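Local coordinates for protein probable endonuclease 4 (Thermotoga maritima, PDB 4HNO) that probably cleaves phosphodiester bonds at apurinic or apyrimidinic sites in DNA during base excision repair, using a cluster of three metal ions, at residues W42-P47 / L94-E99; F70-Y75 / L145-S150; Y108-P113 / A177-T182; K165-D168 / Q172-R175. All blocks are in the same frame, centred on the assembly; numbering follows the deposited sequence.

In the fold
From the N terminus, the chain first leaves strand 31-34 in the loop 42-47, which contact 1 ties to helix 84-104. Before 94-99 closes the loop opened at 42-47, the chain passes through 70-75, the start of contact 2, so contacts 1 and 2 cross. They also touch: E97 OE2 lies 2.6 Å from S73 OG, a probable hydrogen bond. Contact 2 closes at 145-150, after contact 3 has opened at 108-113; these two cross as well, each joining, inside the barrel, two strands one strand apart: 69-72 with 143-147, and 108-115 with 176-181. They share the zinc, the manganese and a water. Contact 4, at the end of helix 160-169, falls within the span of contact 3.

Contact 1 (W42-P47 / L94-E99); sequences WSAKLP and LKKEVE
A44 and K96 are the closest backbone pair, CA to CA 7.1 Å, with L46 and E99 following at 7.8 Å, so the irregular segment 42-47 runs past roughly one turn of helix 84-104. K96 carries the contact. Its CG stands anti to the backbone N (chi1 167°), and three successive bends near 60° curl the rest of the chain back toward the loop. The ammonium NZ thereby reaches A44 O at 2.8 Å, and the C=O...N angle of 174° places the nitrogen almost straight out from the carbonyl. The aliphatic part of the lysine is used too: CG lies 4.1 Å from A44 CB, while L46 CD2 comes to 3.8 Å from K96 CD. That leucine branch also meets the backbone of E99, and L46 further touches I100 on the same helix. In the TIM barrel this joins the loop after strand 31-34 to the outer helix 84-104, whose inner side presents L94 and V98 to L109 of the barrel wall. One lysine thus gives a charged hydrogen-bond donor to a loop carbonyl and a methylene surface to a leucine, holding the loop by a hydrogen bond at its tip and by apolar contact along its methylenes.

Contact 2 (F70-Y75 / L145-S150); sequences FCHSGY and LLENVS. With ZN (zinc ion), chain B; MN (manganese (II) ion), chain E.
H72 and E147 both carry CG anti to the backbone N (chi1 -162° and -176°), and E147 then continues extended, which sends the imidazole and the carboxylate from separate strands to one zinc ion. E147 OE2 binds the zinc at 2.0 Å and H72 NE2 at 2.1 Å. The two ligand atoms are 3.2 Å apart without a hydrogen bond between them, their closeness set by the shared metal, and the ring and carboxylate planes stand 85° apart. The other carboxylate oxygen, E147 OE1, binds the manganese at 2.1 Å, so the glutamate bridges two metals, and a water lies 1.9 Å from each of them. Behind the metal, H72 ND1 donates to S73 O at 2.8 Å; the bond is nearly straight, the acceptor lies close to the ring plane, and the donor approaches a carbonyl lone pair, which should fix the ring's rotation and leave NE2 for the zinc. Both metal ligands sit at the C-terminal ends of parallel strands, 69-72 and 143-147, where TIM barrels place their active sites; H112 completes the protein ligands of the zinc, while D181, H218 and E263 share the manganese with E147. N110 ND2 adds a hydrogen bond to E147 OE2. Deeper in the barrel the side chains of F70 and L145 meet, crossing at about a right angle, with methyl CD1 of L145 3.9 Å from F70 CD2, and M216 of strand 214-222 touches both.

Contact 3 (Y108-P113 / A177-T182); sequences YLNIHP and AITYDT. With ZN (zinc ion), chain B; MN (manganese (II) ion), chain E.
N110 and T179, from strands 108-115 and 176-181, meet inside the barrel, over the one intervening strand 143-147; their CA atoms are 7.3 Å apart. Taking strand 176-181 in order, A177 directs its CB toward the other strand but packs on L145 of the intervening strand. I178 points away, to F209 outside the barrel wall. T179 turns inward again, and its OG1, anti to the carbonyl carbon (chi1 -65°), donates to N110 OD1 at 2.7 Å. The hydroxyl oxygen is tilted 17° from the amide carbonyl plane, at a C=O...O angle of 151°, and the two side chains cross at about a right angle. Y180 faces away, against N148 and Y190. D181 points inward once more and, with CG anti to its backbone N, brings OD1 to 2.0 Å from the manganese; OD2 caps the following helix through the backbone N of H184. T182, at the start of that helix, hydrogen-bonds through OG1 to carbonyls of strand 214-222. From the other segment, H112 NE2 binds the zinc at 2.0 Å, and the water joining the two metals lies at the edge of its ring, in plane. N110 is a second-shell residue, and T179 stands behind it in a third shell: the hydroxyl donated to OD1 is consistent with this amide orientation, in which ND2 faces the zinc-bound E147 OE2. This chain of bonds, hydroxyl to amide to carboxylate, probably helps orient the bridging carboxylate.

Contact 4 (K165-D168 / Q172-R175); sequences KIRD and QRDR
R167, near the end of helix 160-169, reaches over to R173 in the connection that leads into strand 176-181 of the TIM barrel, a helix-to-strand turn at the protein surface. Among direct hydrogen bonds, R167 NH2 donates to R173 O at 3.0 Å. The bond is bent, with an N-H...O angle of 132°, and the nitrogen sits well above the carbonyl plane, 64° out of it. The arginine gets there by an extended chain from CG to NE, and its NE makes a further hydrogen bond to V176 O, so one guanidinium serves a carbonyl of the connection and one at the start of the strand. Within 172-175, R175 NH2 donates to Q172 OE1 at 3.1 Å, with the acceptor in the guanidinium plane, and R175 N bonds to Q172 O; these close the short turn on itself. In van der Waals contact, R173 CB rests over one face of the R167 guanidinium, toward its rim, and lies 3.7 Å from R167 O. Electrostatically, D174 OD1 lies 4.6 Å from R167 NH2, too far for a salt bridge but probably a mild attraction. The last link is through solvent, a water that donates to D168 O and accepts from R173 NH1, each at 2.9 Å.

Contact 1 (W42-P47 / L94-E99)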
loop_
_atom_site.group_PDB
_atom_site.type_symbol
_atom_site.label_atom_id
_atom_site.label_comp_id
_atom_site.label_asym_id
_atom_site.label_seq_id
_atom_site.Cartn_x
_atom_site.Cartn_y
_atom_site.Cartn_z
ATOM N N TRP A 42 -2.582 2.516 -21.212
ATOM C CA TRP A 42 -2.168 1.165 -20.961
ATOM C C TRP A 42 -0.689 0.889 -21.220
ATOM O O TRP A 42 -0.254 -0.237 -21.031
ATOM C CB TRP A 42 -3.042 0.246 -21.790
ATOM C CG TRP A 42 -4.463 0.224 -21.343
ATOM C CD1 TRP A 42 -5.552 0.665 -22.029
ATOM C CD2 TRP A 42 -4.943 -0.285 -20.102
ATOM N NE1 TRP A 42 -6.676 0.443 -21.299
ATOM C CE2 TRP A 42 -6.332 -0.146 -20.112
ATOM C CE3 TRP A 42 -4.327 -0.876 -18.992
ATOM C CZ2 TRP A 42 -7.128 -0.552 -19.045
ATOM C CZ3 TRP A 42 -5.114 -1.279 -17.944
ATOM C CH2 TRP A 42 -6.504 -1.126 -17.979
ATOM N N SER A 43 0.076 1.902 -21.592
ATOM C CA SER A 43 1.510 1.748 -21.782
ATOM C C SER A 43 2.254 2.703 -20.863
ATOM O O SER A 43 1.781 3.802 -20.572
ATOM C CB SER A 43 1.904 1.979 -23.233
ATOM O OG SER A 43 1.577 3.287 -23.633
ATOM N N ALA A 44 3.401 2.264 -20.378
ATOM C CA ALA A 44 4.230 3.094 -19.527
ATOM C C ALA A 44 5.692 2.917 -19.930
ATOM O O ALA A 44 6.166 1.809 -20.182
ATOM C CB ALA A 44 4.071 2.721 -18.056
ATOM N N LYS A 45 6.413 4.017 -19.935
ATOM C CA LYS A 45 7.848 3.981 -20.152
ATOM C C LYS A 45 8.582 3.476 -18.921
ATOM O O LYS A 45 8.132 3.596 -17.771
ATOM C CB LYS A 45 8.373 5.372 -20.484
ATOM C CG LYS A 45 7.897 5.894 -21.821
ATOM C CD LYS A 45 8.525 7.239 -22.151
ATOM C CE LYS A 45 7.616 8.057 -23.051
ATOM N NZ LYS A 45 8.297 9.248 -23.622
ATOM N N LEU A 46 9.750 2.919 -19.187
ATOM C CA LEU A 46 10.719 2.659 -18.145
ATOM C C LEU A 46 11.454 3.945 -17.780
ATOM O O LEU A 46 11.660 4.805 -18.631
ATOM C CB LEU A 46 11.800 1.687 -18.613
ATOM C CG LEU A 46 11.336 0.280 -18.914
ATOM C CD1 LEU A 46 12.504 -0.483 -19.509
ATOM C CD2 LEU A 46 10.880 -0.414 -17.663
ATOM N N PRO A 47 11.967 4.029 -16.555
ATOM C CA PRO A 47 12.975 5.058 -16.293
ATOM C C PRO A 47 14.176 4.822 -17.197
ATOM O O PRO A 47 14.522 3.678 -17.478
ATOM C CB PRO A 47 13.352 4.823 -14.829
ATOM C CG PRO A 47 13.026 3.439 -14.557
ATOM C CD PRO A 47 11.801 3.120 -15.415
ATOM N N LEU A 94 0.797 -4.383 -15.637
ATOM C CA LEU A 94 1.366 -4.796 -14.356
ATOM C C LEU A 94 2.745 -5.429 -14.547
ATOM O O LEU A 94 3.641 -5.182 -13.741
ATOM C CB LEU A 94 0.394 -5.725 -13.642
ATOM C CG LEU A 94 0.724 -6.024 -12.187
ATOM C CD1 LEU A 94 0.823 -4.796 -11.346
ATOM C CD2 LEU A 94 -0.337 -6.955 -11.605
ATOM N N LYS A 95 2.936 -6.211 -15.610
ATOM C CA LYS A 95 4.269 -6.724 -15.907
ATOM C C LYS A 95 5.254 -5.573 -16.097
ATOM O O LYS A 95 6.376 -5.618 -15.597
ATOM C CB LYS A 95 4.286 -7.595 -17.164
ATOM C CG LYS A 95 3.638 -8.955 -17.085
ATOM C CD LYS A 95 3.564 -9.644 -18.455
ATOM C CE LYS A 95 2.811 -10.934 -18.412
ATOM N NZ LYS A 95 2.606 -11.460 -19.781
ATOM N N LYS A 96 4.847 -4.555 -16.856
ATOM C CA LYS A 96 5.697 -3.386 -17.040
ATOM C C LYS A 96 5.993 -2.688 -15.706
ATOM O O LYS A 96 7.121 -2.300 -15.454
ATOM C CB LYS A 96 5.054 -2.432 -18.051
ATOM C CG LYS A 96 5.673 -1.049 -18.115
ATOM C CD LYS A 96 7.167 -0.954 -18.379
ATOM C CE LYS A 96 7.621 -1.531 -19.696
ATOM N NZ LYS A 96 6.970 -0.843 -20.839
ATOM N N GLU A 97 4.983 -2.557 -14.841
ATOM C CA GLU A 97 5.248 -1.944 -13.543
ATOM C C GLU A 97 6.245 -2.759 -12.729
ATOM O O GLU A 97 7.093 -2.176 -12.055
ATOM C CB GLU A 97 3.941 -1.766 -12.776
ATOM C CG GLU A 97 3.025 -0.734 -13.381
ATOM C CD GLU A 97 1.747 -0.537 -12.528
ATOM O OE1 GLU A 97 1.094 0.503 -12.673
ATOM O OE2 GLU A 97 1.433 -1.464 -11.737
ATOM N N VAL A 98 6.152 -4.079 -12.780
ATOM C CA VAL A 98 7.159 -4.910 -12.120
ATOM C C VAL A 98 8.544 -4.618 -12.679
ATOM O O VAL A 98 9.513 -4.505 -11.934
ATOM C CB VAL A 98 6.795 -6.405 -12.235
ATOM C CG1 VAL A 98 7.978 -7.283 -11.835
ATOM C CG2 VAL A 98 5.571 -6.714 -11.382
ATOM N N GLU A 99 8.647 -4.491 -14.002
ATOM C CA GLU A 99 9.925 -4.211 -14.599
ATOM C C GLU A 99 10.443 -2.813 -14.266
ATOM O O GLU A 99 11.659 -2.633 -14.135
ATOM C CB GLU A 99 9.869 -4.518 -16.078
ATOM C CG GLU A 99 9.707 -6.066 -16.309
ATOM C CD GLU A 99 10.872 -6.915 -15.699
ATOM O OE1 GLU A 99 12.047 -6.616 -16.012
ATOM O OE2 GLU A 99 10.638 -7.850 -14.908
#

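Contact 2 (F70-Y75 / L145-S150)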
loop_
_atom_site.group_PDB
_atom_site.type_symbol
_atom_site.label_atom_id
_atom_site.label_comp_id
_atom_site.label_asym_id
_atom_site.label_seq_id
_atom_site.Cartn_x
_atom_site.Cartn_y
_atom_site.Cartn_z
ATOM N N PHE A 70 8.447 1.610 -1.598
ATOM C CA PHE A 70 7.367 0.868 -2.217
ATOM C C PHE A 70 6.866 1.589 -3.458
ATOM O O PHE A 70 6.807 2.819 -3.474
ATOM C CB PHE A 70 6.169 0.757 -1.228
ATOM C CG PHE A 70 6.541 0.188 0.100
ATOM C CD1 PHE A 70 7.002 1.007 1.117
ATOM C CD2 PHE A 70 6.443 -1.179 0.348
ATOM C CE1 PHE A 70 7.325 0.501 2.347
ATOM C CE2 PHE A 70 6.772 -1.697 1.570
ATOM C CZ PHE A 70 7.214 -0.842 2.576
ATOM N N CYS A 71 6.411 0.835 -4.452
ATOM C CA CYS A 71 5.621 1.397 -5.524
ATOM C C CYS A 71 4.156 1.032 -5.326
ATOM O O CYS A 71 3.842 -0.050 -4.837
ATOM C CB CYS A 71 6.053 0.920 -6.906
ATOM S SG CYS A 71 7.465 1.785 -7.622
ATOM N N HIS A 72 3.270 1.937 -5.704
ATOM C CA HIS A 72 1.833 1.667 -5.816
ATOM C C HIS A 72 1.494 1.576 -7.296
ATOM O O HIS A 72 1.871 2.424 -8.078
ATOM C CB HIS A 72 1.006 2.786 -5.178
ATOM C CG HIS A 72 -0.415 2.412 -4.859
ATOM N ND1 HIS A 72 -1.334 2.012 -5.800
ATOM C CD2 HIS A 72 -1.069 2.395 -3.673
ATOM C CE1 HIS A 72 -2.492 1.756 -5.195
ATOM N NE2 HIS A 72 -2.363 1.986 -3.898
ATOM N N SER A 73 0.783 0.521 -7.667
ATOM C CA SER A 73 0.372 0.241 -9.021
ATOM C C SER A 73 -0.646 1.266 -9.457
ATOM O O SER A 73 -1.343 1.871 -8.640
ATOM C CB SER A 73 -0.194 -1.180 -9.038
ATOM O OG SER A 73 -0.707 -1.596 -10.265
ATOM N N GLY A 74 -0.741 1.463 -10.759
ATOM C CA GLY A 74 -1.627 2.456 -11.319
ATOM C C GLY A 74 -3.094 2.132 -11.187
ATOM O O GLY A 74 -3.521 0.973 -11.179
ATOM N N TYR A 75 -3.840 3.237 -11.197
ATOM C CA TYR A 75 -5.285 3.297 -11.002
ATOM C C TYR A 75 -6.143 2.513 -12.010
ATOM O O TYR A 75 -7.280 2.155 -11.717
ATOM C CB TYR A 75 -5.716 4.784 -10.911
ATOM C CG TYR A 75 -5.760 5.647 -12.174
ATOM C CD1 TYR A 75 -6.972 6.162 -12.620
ATOM C CD2 TYR A 75 -4.603 6.018 -12.876
ATOM C CE1 TYR A 75 -7.052 6.979 -13.737
ATOM C CE2 TYR A 75 -4.678 6.842 -14.009
ATOM C CZ TYR A 75 -5.905 7.313 -14.429
ATOM O OH TYR A 75 -5.990 8.130 -15.537
ATOM N N LEU A 145 2.267 -6.659 -3.340
ATOM C CA LEU A 145 1.511 -6.488 -2.100
ATOM C C LEU A 145 0.043 -6.312 -2.465
ATOM O O LEU A 145 -0.294 -5.471 -3.294
ATOM C CB LEU A 145 1.993 -5.273 -1.317
ATOM C CG LEU A 145 3.485 -5.271 -1.001
ATOM C CD1 LEU A 145 3.868 -4.020 -0.224
ATOM C CD2 LEU A 145 3.880 -6.520 -0.237
ATOM N N LEU A 146 -0.817 -7.101 -1.828
ATOM C CA LEU A 146 -2.253 -6.925 -1.946
ATOM C C LEU A 146 -2.703 -6.013 -0.818
ATOM O O LEU A 146 -2.459 -6.311 0.355
ATOM C CB LEU A 146 -2.985 -8.249 -1.830
ATOM C CG LEU A 146 -2.553 -9.344 -2.779
ATOM C CD1 LEU A 146 -3.331 -10.619 -2.496
ATOM C CD2 LEU A 146 -2.704 -8.921 -4.230
ATOM N N GLU A 147 -3.361 -4.917 -1.177
ATOM C CA GLU A 147 -3.869 -3.944 -0.224
ATOM C C GLU A 147 -5.354 -4.172 0.008
ATOM O O GLU A 147 -6.112 -4.369 -0.932
ATOM C CB GLU A 147 -3.636 -2.550 -0.779
ATOM C CG GLU A 147 -4.037 -1.453 0.177
ATOM C CD GLU A 147 -4.042 -0.078 -0.415
ATOM O OE1 GLU A 147 -4.684 0.812 0.186
ATOM O OE2 GLU A 147 -3.376 0.139 -1.454
ATOM N N ASN A 148 -5.777 -4.104 1.270
ATOM C CA ASN A 148 -7.214 -4.097 1.525
ATOM C C ASN A 148 -7.839 -2.786 1.065
ATOM O O ASN A 148 -7.195 -1.726 1.077
ATOM C CB ASN A 148 -7.532 -4.356 2.993
ATOM C CG ASN A 148 -7.015 -3.259 3.888
ATOM O OD1 ASN A 148 -5.816 -3.004 3.899
ATOM N ND2 ASN A 148 -7.892 -2.623 4.660
ATOM N N VAL A 149 -9.107 -2.873 0.670
ATOM C CA VAL A 149 -9.834 -1.792 0.043
ATOM C C VAL A 149 -11.180 -1.617 0.750
ATOM O O VAL A 149 -11.544 -2.357 1.658
ATOM C CB VAL A 149 -10.006 -2.031 -1.469
ATOM C CG1 VAL A 149 -8.643 -2.011 -2.153
ATOM C CG2 VAL A 149 -10.756 -3.318 -1.749
ATOM N N SER A 150 -11.926 -0.625 0.304
ATOM C CA SER A 150 -13.261 -0.383 0.833
ATOM C C SER A 150 -14.303 -1.167 0.037
ATOM O O SER A 150 -14.078 -1.564 -1.114
ATOM C CB SER A 150 -13.558 1.106 0.803
ATOM O OG SER A 150 -12.555 1.816 1.487
HETATM ZN ZN ZN B . -3.887 1.763 -2.542
HETATM MN MN MN E . -3.972 2.801 0.576
HETATM O O HOH W 1 -4.148 3.219 -1.321
#

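Contact 3 (Y108-P113 / A177-T182)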
loop_
_atom_site.group_PDB
_atom_site.type_symbol
_atom_site.label_atom_id
_atom_site.label_comp_id
_atom_site.label_asym_id
_atom_site.label_seq_id
_atom_site.Cartn_x
_atom_site.Cartn_y
_atom_site.Cartn_z
ATOM N N TYR A 108 8.918 -3.902 -3.935
ATOM C CA TYR A 108 7.499 -4.114 -3.623
ATOM C C TYR A 108 6.633 -3.270 -4.549
ATOM O O TYR A 108 6.872 -2.075 -4.719
ATOM C CB TYR A 108 7.200 -3.670 -2.200
ATOM C CG TYR A 108 7.911 -4.459 -1.156
ATOM C CD1 TYR A 108 8.893 -3.908 -0.368
ATOM C CD2 TYR A 108 7.575 -5.785 -0.969
ATOM C CE1 TYR A 108 9.549 -4.679 0.587
ATOM C CE2 TYR A 108 8.219 -6.557 -0.035
ATOM C CZ TYR A 108 9.204 -6.005 0.745
ATOM O OH TYR A 108 9.826 -6.822 1.668
ATOM N N LEU A 109 5.577 -3.899 -5.055
ATOM C CA LEU A 109 4.583 -3.243 -5.899
ATOM C C LEU A 109 3.214 -3.540 -5.305
ATOM O O LEU A 109 2.769 -4.692 -5.292
ATOM C CB LEU A 109 4.673 -3.770 -7.338
ATOM C CG LEU A 109 3.650 -3.188 -8.315
ATOM C CD1 LEU A 109 3.761 -1.681 -8.449
ATOM C CD2 LEU A 109 3.822 -3.842 -9.665
ATOM N N ASN A 110 2.568 -2.504 -4.802
ATOM C CA ASN A 110 1.301 -2.603 -4.087
ATOM C C ASN A 110 0.133 -2.397 -5.032
ATOM O O ASN A 110 0.069 -1.368 -5.714
ATOM C CB ASN A 110 1.302 -1.527 -3.003
ATOM C CG ASN A 110 0.010 -1.481 -2.224
ATOM O OD1 ASN A 110 -0.120 -2.119 -1.192
ATOM N ND2 ASN A 110 -0.939 -0.736 -2.721
ATOM N N ILE A 111 -0.810 -3.337 -5.027
ATOM C CA ILE A 111 -1.987 -3.264 -5.875
ATOM C C ILE A 111 -3.263 -3.389 -5.045
ATOM O O ILE A 111 -3.313 -4.054 -4.033
ATOM C CB ILE A 111 -1.970 -4.384 -6.972
ATOM C CG1 ILE A 111 -2.262 -5.782 -6.401
ATOM C CG2 ILE A 111 -0.675 -4.408 -7.749
ATOM C CD1 ILE A 111 -2.620 -6.822 -7.470
ATOM N N HIS A 112 -4.318 -2.781 -5.550
ATOM C CA HIS A 112 -5.673 -3.119 -5.125
ATOM C C HIS A 112 -6.084 -4.359 -5.937
ATOM O O HIS A 112 -5.892 -4.390 -7.149
ATOM C CB HIS A 112 -6.633 -1.982 -5.418
ATOM C CG HIS A 112 -6.304 -0.728 -4.680
ATOM N ND1 HIS A 112 -7.153 0.340 -4.597
ATOM C CD2 HIS A 112 -5.233 -0.397 -3.929
ATOM C CE1 HIS A 112 -6.588 1.297 -3.878
ATOM N NE2 HIS A 112 -5.394 0.896 -3.500
ATOM N N PRO A 113 -6.632 -5.375 -5.304
ATOM C CA PRO A 113 -6.926 -6.614 -6.030
ATOM C C PRO A 113 -7.739 -6.443 -7.299
ATOM O O PRO A 113 -7.418 -7.077 -8.312
ATOM C CB PRO A 113 -7.662 -7.450 -4.978
ATOM C CG PRO A 113 -7.041 -7.000 -3.678
ATOM C CD PRO A 113 -6.876 -5.516 -3.848
ATOM N N ALA A 177 2.488 -10.518 -0.777
ATOM C CA ALA A 177 2.393 -10.153 0.630
ATOM C C ALA A 177 1.288 -9.100 0.766
ATOM O O ALA A 177 0.470 -8.975 -0.149
ATOM C CB ALA A 177 3.755 -9.762 1.201
ATOM N N ILE A 178 1.220 -8.407 1.895
ATOM C CA ILE A 178 0.043 -7.649 2.261
ATOM C C ILE A 178 0.405 -6.234 2.696
ATOM O O ILE A 178 1.397 -6.000 3.394
ATOM C CB ILE A 178 -0.693 -8.400 3.414
ATOM C CG1 ILE A 178 -1.060 -9.837 3.024
ATOM C CG2 ILE A 178 -1.894 -7.628 3.942
ATOM C CD1 ILE A 178 -2.058 -9.937 1.915
ATOM N N THR A 179 -0.473 -5.304 2.323
ATOM C CA THR A 179 -0.504 -3.939 2.844
ATOM C C THR A 179 -1.835 -3.734 3.554
ATOM O O THR A 179 -2.882 -4.062 3.001
ATOM C CB THR A 179 -0.397 -2.932 1.714
ATOM O OG1 THR A 179 0.895 -3.087 1.124
ATOM C CG2 THR A 179 -0.598 -1.493 2.182
ATOM N N TYR A 180 -1.771 -3.161 4.753
ATOM C CA TYR A 180 -2.991 -2.831 5.481
ATOM C C TYR A 180 -3.204 -1.322 5.454
ATOM O O TYR A 180 -2.361 -0.561 5.945
ATOM C CB TYR A 180 -2.915 -3.308 6.948
ATOM C CG TYR A 180 -4.209 -3.006 7.648
ATOM C CD1 TYR A 180 -5.347 -3.749 7.371
ATOM C CD2 TYR A 180 -4.329 -1.945 8.540
ATOM C CE1 TYR A 180 -6.559 -3.458 7.946
ATOM C CE2 TYR A 180 -5.548 -1.660 9.150
ATOM C CZ TYR A 180 -6.660 -2.416 8.827
ATOM O OH TYR A 180 -7.887 -2.153 9.383
ATOM N N ASP A 181 -4.320 -0.887 4.867
ATOM C CA ASP A 181 -4.702 0.515 4.818
ATOM C C ASP A 181 -5.734 0.769 5.926
ATOM O O ASP A 181 -6.803 0.149 5.960
ATOM C CB ASP A 181 -5.260 0.852 3.432
ATOM C CG ASP A 181 -5.601 2.316 3.255
ATOM O OD1 ASP A 181 -5.136 2.932 2.258
ATOM O OD2 ASP A 181 -6.327 2.872 4.113
ATOM N N THR A 182 -5.375 1.645 6.854
ATOM C CA THR A 182 -6.218 1.878 8.018
ATOM C C THR A 182 -7.563 2.510 7.673
ATOM O O THR A 182 -8.537 2.263 8.384
ATOM C CB THR A 182 -5.483 2.729 9.065
ATOM O OG1 THR A 182 -5.102 3.985 8.534
ATOM C CG2 THR A 182 -4.245 2.038 9.579
HETATM ZN ZN ZN B . -3.887 1.763 -2.542
HETATM MN MN MN E . -3.972 2.801 0.576
HETATM O O HOH W 1 -4.148 3.219 -1.321
#

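Contact 4 (K165-D168 / Q172-R175)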
loop_
_atom_site.group_PDB
_atom_site.type_symbol
_atom_site.label_atom_id
_atom_site.label_comp_id
_atom_site.label_asym_id
_atom_site.label_seq_id
_atom_site.Cartn_x
_atom_site.Cartn_y
_atom_site.Cartn_z
ATOM N N LYS A 165 -7.644 -15.611 0.175
ATOM C CA LYS A 165 -8.131 -16.517 -0.856
ATOM C C LYS A 165 -7.309 -16.348 -2.133
ATOM O O LYS A 165 -6.974 -17.329 -2.789
ATOM C CB LYS A 165 -9.612 -16.297 -1.129
ATOM C CG LYS A 165 -10.537 -16.855 -0.067
ATOM C CD LYS A 165 -12.002 -16.624 -0.433
ATOM C CE LYS A 165 -12.948 -17.442 0.393
ATOM N NZ LYS A 165 -13.098 -16.920 1.772
ATOM N N ILE A 166 -7.019 -15.106 -2.494
ATOM C CA ILE A 166 -6.184 -14.832 -3.655
ATOM C C ILE A 166 -4.784 -15.393 -3.443
ATOM O O ILE A 166 -4.274 -16.169 -4.259
ATOM C CB ILE A 166 -6.110 -13.306 -3.927
ATOM C CG1 ILE A 166 -7.465 -12.744 -4.305
ATOM C CG2 ILE A 166 -5.075 -13.018 -5.018
ATOM C CD1 ILE A 166 -7.562 -11.234 -4.137
ATOM N N ARG A 167 -4.143 -14.972 -2.360
ATOM C CA ARG A 167 -2.756 -15.309 -2.160
ATOM C C ARG A 167 -2.551 -16.818 -2.155
ATOM O O ARG A 167 -1.589 -17.339 -2.733
ATOM C CB ARG A 167 -2.251 -14.704 -0.852
ATOM C CG ARG A 167 -0.830 -15.123 -0.545
ATOM C CD ARG A 167 -0.203 -14.335 0.606
ATOM N NE ARG A 167 1.158 -14.761 0.722
ATOM C CZ ARG A 167 1.569 -15.810 1.394
ATOM N NH1 ARG A 167 0.748 -16.454 2.192
ATOM N NH2 ARG A 167 2.838 -16.172 1.289
ATOM N N ASP A 168 -3.448 -17.540 -1.491
ATOM C CA ASP A 168 -3.242 -18.960 -1.302
ATOM C C ASP A 168 -3.370 -19.750 -2.616
ATOM O O ASP A 168 -2.896 -20.877 -2.697
ATOM C CB ASP A 168 -4.180 -19.495 -0.229
ATOM C CG ASP A 168 -3.752 -19.099 1.183
ATOM O OD1 ASP A 168 -2.683 -18.464 1.342
ATOM O OD2 ASP A 168 -4.495 -19.434 2.126
ATOM N N GLN A 172 3.328 -18.435 -7.097
ATOM C CA GLN A 172 4.491 -17.864 -6.405
ATOM C C GLN A 172 4.032 -17.058 -5.203
ATOM O O GLN A 172 4.216 -15.847 -5.116
ATOM C CB GLN A 172 5.352 -17.038 -7.354
ATOM C CG GLN A 172 5.976 -17.913 -8.425
ATOM C CD GLN A 172 7.058 -17.225 -9.211
ATOM O OE1 GLN A 172 7.986 -16.630 -8.643
ATOM N NE2 GLN A 172 6.964 -17.277 -10.518
ATOM N N ARG A 173 3.456 -17.762 -4.233
ATOM C CA ARG A 173 2.895 -17.092 -3.084
ATOM C C ARG A 173 3.958 -16.409 -2.227
ATOM O O ARG A 173 3.620 -15.462 -1.497
ATOM C CB ARG A 173 2.002 -18.005 -2.287
ATOM C CG ARG A 173 2.664 -19.180 -1.748
ATOM C CD ARG A 173 1.663 -20.081 -1.060
ATOM N NE ARG A 173 2.360 -21.266 -0.604
ATOM C CZ ARG A 173 2.535 -22.368 -1.320
ATOM N NH1 ARG A 173 2.044 -22.486 -2.542
ATOM N NH2 ARG A 173 3.223 -23.369 -0.808
ATOM N N ASP A 174 5.223 -16.802 -2.312
ATOM C CA ASP A 174 6.250 -16.071 -1.588
ATOM C C ASP A 174 6.471 -14.664 -2.163
ATOM O O ASP A 174 7.073 -13.806 -1.511
ATOM C CB ASP A 174 7.597 -16.820 -1.586
ATOM C CG ASP A 174 7.584 -18.102 -0.788
ATOM O OD1 ASP A 174 6.619 -18.342 -0.053
ATOM O OD2 ASP A 174 8.561 -18.870 -0.876
ATOM N N ARG A 175 5.981 -14.425 -3.379
ATOM C CA ARG A 175 6.037 -13.104 -3.990
ATOM C C ARG A 175 4.697 -12.383 -3.925
ATOM O O ARG A 175 4.482 -11.425 -4.659
ATOM C CB ARG A 175 6.581 -13.191 -5.403
ATOM C CG ARG A 175 8.061 -13.541 -5.428
ATOM C CD ARG A 175 8.563 -13.785 -6.829
ATOM N NE ARG A 175 8.432 -12.583 -7.634
ATOM C CZ ARG A 175 8.285 -12.565 -8.953
ATOM N NH1 ARG A 175 8.206 -11.399 -9.569
ATOM N NH2 ARG A 175 8.232 -13.695 -9.642
HETATM O O HOH W 2 -0.279 -21.319 -3.840
#